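PDB 6HBE: copper-containing nitrite reductase from Thermus scotoductus, which probably reduces nitrite to nitric oxide with electrons from a cytochrome c, as a copper-dependent homotrimer. Local coordinates for residues R42-N47 with M123-G128; P51-V56 with F111-A116. All coordinates share one frame; numbering follows the deposited sequence.

Interaction 1: R42-N47 with M123-G128; sequences RGFSFN and MAHTMG. With CU (copper (II) ion), chain N.
The ring of Phe44 lies against that of His125 in a face-to-face stack, centroids 4.7 Å apart and planes at 22°. Phe44 CE2 sits over the centre of the imidazole, 4.1 Å above its plane, and the residue is buried along with its partner. The His125 side chain, with CG beside the backbone N and anti to the carbonyl carbon (chi1 -74°), turns ND1 to the copper at 2.0 Å, while NE2 is hydrogen-bonded to Glu385; metal, acceptor and stacked ring together fix how the imidazole is rotated. Next to the stack the backbones meet at Gly128 O, which accepts Phe44 N at 3.1 Å. The same oxygen takes a CA-H...O contact from Gly43 CA at 3.4 Å, so the two backbones come close where both residues, Gly43 and Gly128, are glycine. Beyond this the contact is looser: a water bridges Arg42 O and Gly128 O, donating to both, and the exposed Arg42 side chain runs off from residues 123-128. Cys115, His75 and Gln130 complete the coordination, making this the type 1 copper site of a cupredoxin domain, with glutamine as the fourth protein ligand.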
loop_
_atom_site.group_PDB
_atom_site.type_symbol
_atom_site.label_atom_id
_atom_site.label_comp_id
_atom_site.label_asym_id
_atom_site.label_seq_id
_atom_site.Cartn_x
_atom_site.Cartn_y
_atom_site.Cartn_z
ATOM N N ARG C 42 -12.893 -13.730 -14.378
ATOM C CA ARG C 42 -12.337 -13.941 -15.730
ATOM C C ARG C 42 -10.908 -13.483 -15.774
ATOM O O ARG C 42 -10.584 -12.424 -15.238
ATOM C CB ARG C 42 -13.108 -13.148 -16.790
ATOM C CG ARG C 42 -14.573 -13.530 -16.950
ATOM C CD ARG C 42 -15.100 -13.087 -18.309
ATOM N NE ARG C 42 -16.520 -12.809 -18.204
ATOM C CZ ARG C 42 -17.519 -13.587 -18.630
ATOM N NH1 ARG C 42 -18.774 -13.166 -18.426
ATOM N NH2 ARG C 42 -17.308 -14.752 -19.266
ATOM N N GLY C 43 -10.066 -14.251 -16.455
ATOM C CA GLY C 43 -8.666 -13.910 -16.630
ATOM C C GLY C 43 -7.928 -14.831 -17.575
ATOM O O GLY C 43 -8.503 -15.358 -18.516
ATOM N N PHE C 44 -6.634 -14.994 -17.332
ATOM C CA PHE C 44 -5.772 -15.883 -18.095
ATOM C C PHE C 44 -5.174 -16.925 -17.151
ATOM O O PHE C 44 -4.960 -16.632 -15.963
ATOM C CB PHE C 44 -4.609 -15.115 -18.736
ATOM C CG PHE C 44 -5.018 -14.037 -19.727
ATOM C CD1 PHE C 44 -5.685 -14.372 -20.912
ATOM C CD2 PHE C 44 -4.673 -12.689 -19.515
ATOM C CE1 PHE C 44 -6.061 -13.391 -21.837
ATOM C CE2 PHE C 44 -5.042 -11.701 -20.440
ATOM C CZ PHE C 44 -5.738 -12.052 -21.596
ATOM N N SER C 45 -4.869 -18.122 -17.669
ATOM C CA SER C 45 -4.251 -19.196 -16.875
ATOM C C SER C 45 -3.170 -19.969 -17.630
ATOM O O SER C 45 -2.977 -19.782 -18.860
ATOM C CB SER C 45 -5.318 -20.191 -16.405
ATOM O OG SER C 45 -5.780 -20.983 -17.481
ATOM N N PHE C 46 -2.455 -20.795 -16.880
ATOM C CA PHE C 46 -1.788 -21.976 -17.410
ATOM C C PHE C 46 -2.629 -23.198 -17.001
ATOM O O PHE C 46 -2.909 -23.411 -15.810
ATOM C CB PHE C 46 -0.379 -22.121 -16.896
ATOM C CG PHE C 46 0.553 -21.035 -17.374
ATOM C CD1 PHE C 46 1.001 -21.021 -18.678
ATOM C CD2 PHE C 46 0.924 -19.994 -16.527
ATOM C CE1 PHE C 46 1.834 -20.019 -19.129
ATOM C CE2 PHE C 46 1.764 -18.994 -16.966
ATOM C CZ PHE C 46 2.220 -19.003 -18.272
ATOM N N ASN C 47 -3.062 -23.967 -18.002
ATOM C CA ASN C 47 -3.782 -25.231 -17.799
ATOM C C ASN C 47 -5.106 -25.133 -17.051
ATOM O O ASN C 47 -5.497 -26.068 -16.346
ATOM C CB ASN C 47 -2.885 -26.249 -17.115
ATOM C CG ASN C 47 -1.571 -26.470 -17.846
ATOM O OD1 ASN C 47 -0.784 -25.533 -18.105
ATOM N ND2 ASN C 47 -1.302 -27.712 -18.162
ATOM N N MET C 123 3.470 -7.495 -16.848
ATOM C CA MET C 123 2.690 -6.984 -15.703
ATOM C C MET C 123 1.200 -7.177 -15.922
ATOM O O MET C 123 0.507 -7.714 -15.025
ATOM C CB MET C 123 3.011 -5.494 -15.430
ATOM C CG MET C 123 4.450 -5.246 -14.961
ATOM S SD MET C 123 5.737 -5.277 -16.258
ATOM C CE MET C 123 5.453 -3.696 -17.064
ATOM N N ALA C 124 0.701 -6.861 -17.131
ATOM C CA ALA C 124 -0.757 -6.935 -17.360
ATOM C C ALA C 124 -1.310 -8.371 -17.316
ATOM O O ALA C 124 -2.373 -8.619 -16.720
ATOM C CB ALA C 124 -1.153 -6.246 -18.665
ATOM N N HIS C 125 -0.587 -9.324 -17.882
ATOM C CA HIS C 125 -1.051 -10.741 -17.859
ATOM C C HIS C 125 -0.904 -11.416 -16.498
ATOM O O HIS C 125 -1.748 -12.224 -16.109
ATOM C CB HIS C 125 -0.328 -11.597 -18.910
ATOM C CG HIS C 125 -0.772 -11.334 -20.312
ATOM N ND1 HIS C 125 -0.860 -12.338 -21.257
ATOM C CD2 HIS C 125 -1.142 -10.192 -20.934
ATOM C CE1 HIS C 125 -1.246 -11.814 -22.413
ATOM N NE2 HIS C 125 -1.433 -10.519 -22.242
ATOM N N THR C 126 0.183 -11.132 -15.787
ATOM C CA THR C 126 0.418 -11.768 -14.478
ATOM C C THR C 126 -0.718 -11.437 -13.515
ATOM O O THR C 126 -1.300 -12.329 -12.842
ATOM C CB THR C 126 1.795 -11.399 -13.924
ATOM O OG1 THR C 126 2.816 -11.951 -14.774
ATOM C CG2 THR C 126 1.981 -11.932 -12.495
ATOM N N MET C 127 -1.126 -10.188 -13.503
ATOM C CA MET C 127 -2.241 -9.784 -12.622
ATOM C C MET C 127 -3.599 -10.390 -12.968
ATOM O O MET C 127 -4.490 -10.389 -12.121
ATOM C CB MET C 127 -2.320 -8.266 -12.440
ATOM C CG MET C 127 -2.662 -7.445 -13.645
ATOM S SD MET C 127 -4.385 -7.562 -14.108
ATOM C CE MET C 127 -5.301 -7.110 -12.695
ATOM N N GLY C 128 -3.748 -10.918 -14.188
ATOM C CA GLY C 128 -4.950 -11.668 -14.604
ATOM C C GLY C 128 -5.018 -13.145 -14.236
ATOM O O GLY C 128 -5.990 -13.806 -14.577
HETATM CU CU CU N . -0.181 -14.227 -20.983
HETATM O O HOH W 1 -8.229 -11.917 -13.299
#

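Interaction 2: P51-V56 with F111-A116; sequences PGPMLV and FMYHCA. With CU (copper (II) ion), chain M; CU (copper (II) ion), chain N.
In the N-terminal cupredoxin domain, which carries a type 1 copper, strand 109-114 runs into the His114-Cys115 pair joining two metal sites, and Tyr113, just before that pair, reaches across to residues 51-56. Tyr113 OH donates to Pro53 O at a short 2.6 Å. The acceptor lies at the edge of the phenol, near the ring plane, and the donor is tilted only 15° from the carbonyl plane. With CG between the backbone N and the carbonyl carbon (chi1 72°), the phenol crosses to residues 51-56 and brings OH to Pro53. Tyr113 OH also packs against the proline itself, 3.4 Å from Pro53 CD, with the two side chains crossing at about a right angle. Gly52 C is 3.3 Å from Tyr113 OH, a close approach where the chain has no side chain. Further along, Leu55 CG meets Tyr113 CE2 obliquely at 4.3 Å, an apolar contact.

The next two residues bind copper. His114 NE2 holds one ion at 2.0 Å, shared with a water, His80 and His267 of a neighbouring subunit, while Cys115 SG holds the other at 2.1 Å. A hydrogen bond from His114 ND1 to Cys115 O, nearly in the imidazole plane, ties the ring to the backbone of the other copper's ligand and limits its rotation.

Strand 131-137 lies between strands 55-58 and 109-114 in their sheet, so the tyrosine spans an intervening strand; helix 120-126 packs against His114 through Ile122 and Thr126.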
loop_
_atom_site.group_PDB
_atom_site.type_symbol
_atom_site.label_atom_id
_atom_site.label_comp_id
_atom_site.label_asym_id
_atom_site.label_seq_id
_atom_site.Cartn_x
_atom_site.Cartn_y
_atom_site.Cartn_z
ATOM N N PRO C 51 -3.717 -20.536 -8.853
ATOM C CA PRO C 51 -2.412 -20.717 -9.513
ATOM C C PRO C 51 -2.322 -21.954 -10.395
ATOM O O PRO C 51 -3.100 -22.923 -10.232
ATOM C CB PRO C 51 -1.438 -20.861 -8.349
ATOM C CG PRO C 51 -2.264 -21.192 -7.151
ATOM C CD PRO C 51 -3.602 -20.544 -7.387
ATOM N N GLY C 52 -1.380 -21.914 -11.335
ATOM C CA GLY C 52 -1.210 -22.986 -12.300
ATOM C C GLY C 52 -0.561 -24.263 -11.741
ATOM O O GLY C 52 -0.350 -24.370 -10.529
ATOM N N PRO C 53 -0.252 -25.228 -12.615
ATOM C CA PRO C 53 0.410 -26.469 -12.223
ATOM C C PRO C 53 1.648 -26.240 -11.383
ATOM O O PRO C 53 2.442 -25.384 -11.718
ATOM C CB PRO C 53 0.803 -27.089 -13.586
ATOM C CG PRO C 53 -0.290 -26.631 -14.477
ATOM C CD PRO C 53 -0.461 -25.188 -14.077
ATOM N N MET C 54 1.782 -26.973 -10.296
ATOM C CA MET C 54 2.955 -26.892 -9.430
ATOM C C MET C 54 3.993 -27.874 -9.912
ATOM O O MET C 54 3.672 -29.063 -10.065
ATOM C CB MET C 54 2.570 -27.206 -7.966
ATOM C CG MET C 54 3.756 -27.130 -7.003
ATOM S SD MET C 54 3.341 -27.548 -5.282
ATOM C CE MET C 54 3.274 -29.341 -5.369
ATOM N N LEU C 55 5.234 -27.402 -10.114
ATOM C CA LEU C 55 6.355 -28.223 -10.583
ATOM C C LEU C 55 7.341 -28.437 -9.467
ATOM O O LEU C 55 7.690 -27.485 -8.769
ATOM C CB LEU C 55 7.062 -27.529 -11.761
ATOM C CG LEU C 55 6.183 -26.766 -12.755
ATOM C CD1 LEU C 55 7.042 -26.115 -13.855
ATOM C CD2 LEU C 55 5.090 -27.631 -13.363
ATOM N N VAL C 56 7.780 -29.683 -9.252
ATOM C CA VAL C 56 8.760 -29.993 -8.215
ATOM C C VAL C 56 9.883 -30.828 -8.825
ATOM O O VAL C 56 9.618 -31.868 -9.440
ATOM C CB VAL C 56 8.128 -30.789 -7.045
ATOM C CG1 VAL C 56 9.176 -31.128 -5.991
ATOM C CG2 VAL C 56 6.976 -30.007 -6.430
ATOM N N PHE C 111 10.397 -20.945 -6.197
ATOM C CA PHE C 111 10.474 -19.963 -7.280
ATOM C C PHE C 111 9.120 -19.709 -7.934
ATOM O O PHE C 111 8.335 -20.635 -8.157
ATOM C CB PHE C 111 11.478 -20.410 -8.335
ATOM C CG PHE C 111 12.872 -20.559 -7.798
ATOM C CD1 PHE C 111 13.694 -19.434 -7.643
ATOM C CD2 PHE C 111 13.345 -21.794 -7.406
ATOM C CE1 PHE C 111 14.966 -19.549 -7.108
ATOM C CE2 PHE C 111 14.628 -21.931 -6.857
ATOM C CZ PHE C 111 15.438 -20.812 -6.711
ATOM N N MET C 112 8.865 -18.452 -8.287
ATOM C CA MET C 112 7.692 -18.090 -9.104
ATOM C C MET C 112 7.931 -18.402 -10.591
ATOM O O MET C 112 9.064 -18.280 -11.091
ATOM C CB MET C 112 7.400 -16.584 -8.961
ATOM C CG MET C 112 6.049 -16.068 -9.507
ATOM S SD MET C 112 5.845 -14.323 -9.037
ATOM C CE MET C 112 4.387 -13.822 -9.937
ATOM N N TYR C 113 6.855 -18.748 -11.306
ATOM C CA TYR C 113 6.824 -18.645 -12.772
ATOM C C TYR C 113 5.559 -17.879 -13.134
ATOM O O TYR C 113 4.618 -17.845 -12.336
ATOM C CB TYR C 113 6.924 -20.041 -13.485
ATOM C CG TYR C 113 5.691 -20.928 -13.396
ATOM C CD1 TYR C 113 4.576 -20.685 -14.221
ATOM C CD2 TYR C 113 5.632 -22.014 -12.519
ATOM C CE1 TYR C 113 3.456 -21.486 -14.164
ATOM C CE2 TYR C 113 4.490 -22.819 -12.457
ATOM C CZ TYR C 113 3.408 -22.540 -13.278
ATOM O OH TYR C 113 2.237 -23.270 -13.249
ATOM N N HIS C 114 5.543 -17.246 -14.307
ATOM C CA HIS C 114 4.420 -16.401 -14.716
ATOM C C HIS C 114 4.492 -16.093 -16.209
ATOM O O HIS C 114 5.514 -16.328 -16.849
ATOM C CB HIS C 114 4.390 -15.065 -13.892
ATOM C CG HIS C 114 5.638 -14.234 -14.001
ATOM N ND1 HIS C 114 5.832 -13.319 -15.016
ATOM C CD2 HIS C 114 6.745 -14.168 -13.226
ATOM C CE1 HIS C 114 7.016 -12.751 -14.888
ATOM N NE2 HIS C 114 7.576 -13.206 -13.784
ATOM N N CYS C 115 3.420 -15.563 -16.764
ATOM C CA CYS C 115 3.399 -15.243 -18.179
ATOM C C CYS C 115 4.355 -14.073 -18.457
ATOM O O CYS C 115 4.472 -13.162 -17.632
ATOM C CB CYS C 115 1.987 -14.853 -18.659
ATOM S SG CYS C 115 1.833 -14.765 -20.492
ATOM N N ALA C 116 5.010 -14.102 -19.624
ATOM C CA ALA C 116 5.875 -13.012 -20.068
ATOM C C ALA C 116 5.804 -12.862 -21.605
ATOM O O ALA C 116 6.729 -13.258 -22.317
ATOM C CB ALA C 116 7.299 -13.281 -19.596
HETATM CU CU CU M . 9.241 -12.641 -12.811
HETATM CU CU CU N . -0.181 -14.227 -20.983
HETATM O O HOH W 2 10.448 -12.473 -14.330
#

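Interactions 1 and 2 lie in one cupredoxin domain, their centres about 12 Å apart, and share one type 1 copper, that of the N-terminal domain: His125 comes from interaction 1 and Cys115 from interaction 2. Along the chain the second is nested within the first, since strand 39-46 leads on to strand 55-58 and strand 109-114 to helix 120-126. The strands of the early pair belong to different sheets of the domain. The contacts touch where Asn47 packs on Pro53 and where Thr126 lies near His114. Cys115 just after strand 109-114 and His125 in helix 120-126 thus meet at one metal, and His114 continues to the copper shared with a neighbouring subunit, consistent with electron transfer between the two sites.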